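Two-component system sensor histidine kinase (Bacteroides thetaiotaomicron, PDB 3VA6) probably senses an extracellular signal through the propeller and Y_Y_Y portion crystallised here and passes it on as a histidine kinase that phosphorylates a protein histidine from ATP. Local coordinates at residues Q10-I15 against S301-N306. Sequence-based numbering, arbitrary orientation.
Sequences QQFDNI and SLSRYN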
loop_
_atom_site.group_PDB
_atom_site.type_symbol
_atom_site.label_atom_id
_atom_site.label_comp_id
_atom_site.label_asym_id
_atom_site.label_seq_id
_atom_site.Cartn_x
_atom_site.Cartn_y
_atom_site.Cartn_z
ATOM N N GLN A 10 -5.926 17.345 -14.299
ATOM C CA GLN A 10 -6.057 18.015 -15.591
ATOM C C GLN A 10 -6.768 17.076 -16.600
ATOM O O GLN A 10 -7.273 17.541 -17.625
ATOM C CB GLN A 10 -4.652 18.516 -16.062
ATOM C CG GLN A 10 -4.562 19.305 -17.394
ATOM C CD GLN A 10 -3.228 20.094 -17.588
ATOM O OE1 GLN A 10 -2.403 20.212 -16.659
ATOM N NE2 GLN A 10 -3.028 20.656 -18.797
ATOM N N GLN A 11 -6.839 15.778 -16.295
ATOM C CA GLN A 11 -7.377 14.766 -17.227
ATOM C C GLN A 11 -8.083 13.629 -16.488
ATOM O O GLN A 11 -7.742 13.315 -15.368
ATOM C CB GLN A 11 -6.248 14.169 -18.066
ATOM C CG GLN A 11 -5.265 15.215 -18.582
ATOM C CD GLN A 11 -4.526 14.799 -19.844
ATOM O OE1 GLN A 11 -4.602 13.634 -20.266
ATOM N NE2 GLN A 11 -3.808 15.752 -20.458
ATOM N N PHE A 12 -9.063 13.007 -17.136
ATOM C CA PHE A 12 -9.854 11.935 -16.517
ATOM C C PHE A 12 -10.081 10.790 -17.480
ATOM O O PHE A 12 -9.958 10.951 -18.695
ATOM C CB PHE A 12 -11.213 12.471 -16.068
ATOM C CG PHE A 12 -11.109 13.593 -15.083
ATOM C CD1 PHE A 12 -10.991 14.908 -15.518
ATOM C CD2 PHE A 12 -11.090 13.336 -13.721
ATOM C CE1 PHE A 12 -10.867 15.945 -14.618
ATOM C CE2 PHE A 12 -10.971 14.378 -12.809
ATOM C CZ PHE A 12 -10.853 15.685 -13.262
ATOM N N ASP A 13 -10.397 9.621 -16.941
ATOM C CA ASP A 13 -10.807 8.529 -17.792
ATOM C C ASP A 13 -12.290 8.302 -17.469
ATOM O O ASP A 13 -12.682 7.965 -16.352
ATOM C CB ASP A 13 -9.788 7.345 -17.707
ATOM C CG ASP A 13 -10.365 6.065 -17.142
ATOM O OD1 ASP A 13 -10.468 5.046 -17.889
ATOM O OD2 ASP A 13 -10.687 6.063 -15.935
ATOM N N ASN A 14 -13.115 8.632 -18.453
ATOM C CA ASN A 14 -14.575 8.704 -18.309
ATOM C C ASN A 14 -15.301 7.403 -18.670
ATOM O O ASN A 14 -14.993 6.757 -19.677
ATOM C CB ASN A 14 -15.092 9.863 -19.147
ATOM C CG ASN A 14 -14.551 11.192 -18.667
ATOM O OD1 ASN A 14 -14.441 11.442 -17.455
ATOM N ND2 ASN A 14 -14.175 12.041 -19.605
ATOM N N ILE A 15 -16.258 7.041 -17.812
ATOM C CA ILE A 15 -16.909 5.733 -17.818
ATOM C C ILE A 15 -18.414 5.948 -17.807
ATOM O O ILE A 15 -18.928 6.772 -17.043
ATOM C CB ILE A 15 -16.504 4.916 -16.567
ATOM C CG1 ILE A 15 -14.977 4.776 -16.498
ATOM C CG2 ILE A 15 -17.178 3.554 -16.561
ATOM C CD1 ILE A 15 -14.436 4.148 -15.232
ATOM N N SER A 301 -16.242 10.061 -13.752
ATOM C CA SER A 301 -14.918 10.553 -14.106
ATOM C C SER A 301 -13.963 9.981 -13.092
ATOM O O SER A 301 -14.070 10.279 -11.902
ATOM C CB SER A 301 -14.862 12.083 -14.084
ATOM O OG SER A 301 -15.254 12.640 -15.328
ATOM N N LEU A 302 -13.045 9.143 -13.570
ATOM C CA LEU A 302 -12.015 8.537 -12.727
ATOM C C LEU A 302 -10.731 9.338 -12.833
ATOM O O LEU A 302 -10.201 9.528 -13.939
ATOM C CB LEU A 302 -11.746 7.090 -13.169
ATOM C CG LEU A 302 -10.565 6.321 -12.575
ATOM C CD1 LEU A 302 -10.748 6.086 -11.084
ATOM C CD2 LEU A 302 -10.436 5.010 -13.326
ATOM N N SER A 303 -10.225 9.793 -11.684
ATOM C CA SER A 303 -8.901 10.379 -11.634
ATOM C C SER A 303 -7.946 9.406 -10.975
ATOM O O SER A 303 -8.049 9.124 -9.791
ATOM C CB SER A 303 -8.894 11.711 -10.889
ATOM O OG SER A 303 -7.627 12.338 -11.064
ATOM N N ARG A 304 -7.027 8.880 -11.766
ATOM C CA ARG A 304 -6.084 7.896 -11.277
ATOM C C ARG A 304 -5.073 8.565 -10.393
ATOM O O ARG A 304 -4.571 9.631 -10.745
ATOM C CB ARG A 304 -5.350 7.199 -12.427
ATOM C CG ARG A 304 -6.257 6.391 -13.332
ATOM C CD ARG A 304 -5.452 5.700 -14.424
ATOM N NE ARG A 304 -6.080 5.970 -15.706
ATOM C CZ ARG A 304 -5.613 6.853 -16.597
ATOM N NH1 ARG A 304 -4.460 7.510 -16.379
ATOM N NH2 ARG A 304 -6.289 7.075 -17.740
ATOM N N TYR A 305 -4.819 7.944 -9.234
ATOM C CA TYR A 305 -3.653 8.240 -8.400
ATOM C C TYR A 305 -2.416 7.608 -8.983
ATOM O O TYR A 305 -2.472 6.511 -9.543
ATOM C CB TYR A 305 -3.832 7.711 -6.978
ATOM C CG TYR A 305 -2.925 8.410 -6.009
ATOM C CD1 TYR A 305 -3.100 9.779 -5.754
ATOM C CD2 TYR A 305 -1.870 7.737 -5.368
ATOM C CE1 TYR A 305 -2.265 10.463 -4.882
ATOM C CE2 TYR A 305 -1.017 8.413 -4.488
ATOM C CZ TYR A 305 -1.215 9.774 -4.240
ATOM O OH TYR A 305 -0.406 10.505 -3.393
ATOM N N ASN A 306 -1.284 8.276 -8.794
ATOM C CA ASN A 306 -0.024 7.859 -9.410
ATOM C C ASN A 306 1.184 8.058 -8.503
ATOM O O ASN A 306 1.545 9.189 -8.188
ATOM C CB ASN A 306 0.189 8.652 -10.707
ATOM C CG ASN A 306 -0.417 7.968 -11.925
ATOM O OD1 ASN A 306 -1.095 6.898 -11.821
ATOM N ND2 ASN A 306 -0.189 8.584 -13.107
#
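F12 meets the far segment with one side of its ring: CD2 and CE2 each lie 3.9 Å from CB of S303. The CG of F12 stands anti to the carbonyl carbon (chi1 -59°), which turns the phenyl toward S301 and S303, whose CB atoms both approach it obliquely, and the carbonyl oxygen of L302 sits at the ring edge, near its plane. D13 then pairs with L302 as an antiparallel hydrogen-bonded pair. Its N gives a nearly straight bond to L302 O (3.0 Å, 172°), lying in the carbonyl plane, and L302 N returns one to D13 O (3.0 Å) from above the carbonyl plane. The two side chains run side by side, and NH2 of R304 comes obliquely to 3.5 Å from D13 CB, although the salt bridge of this arginine goes to D686. On the other face, N14 and S301 form the non-hydrogen-bonded pair, where S301 OG, itself also bonded to T277 N, donates to N14 OD1 at 2.6 Å. With ND2 bound to S275 O, the amide is held at both ends; an alanine here would probably cost the S301 hydroxyl its acceptor and the S275 carbonyl one donor. I15 closes the segment with CD1 4.5 Å from L302 CB. The arrangement exemplifies the "Velcro" closure of a beta-propeller: strand 13-15, from the N-terminus, adds the outermost strand to a blade otherwise built of 281-286, 292-296 and 299-303, with F12 reaching L294 and I15 reaching W293 of strand 292-296.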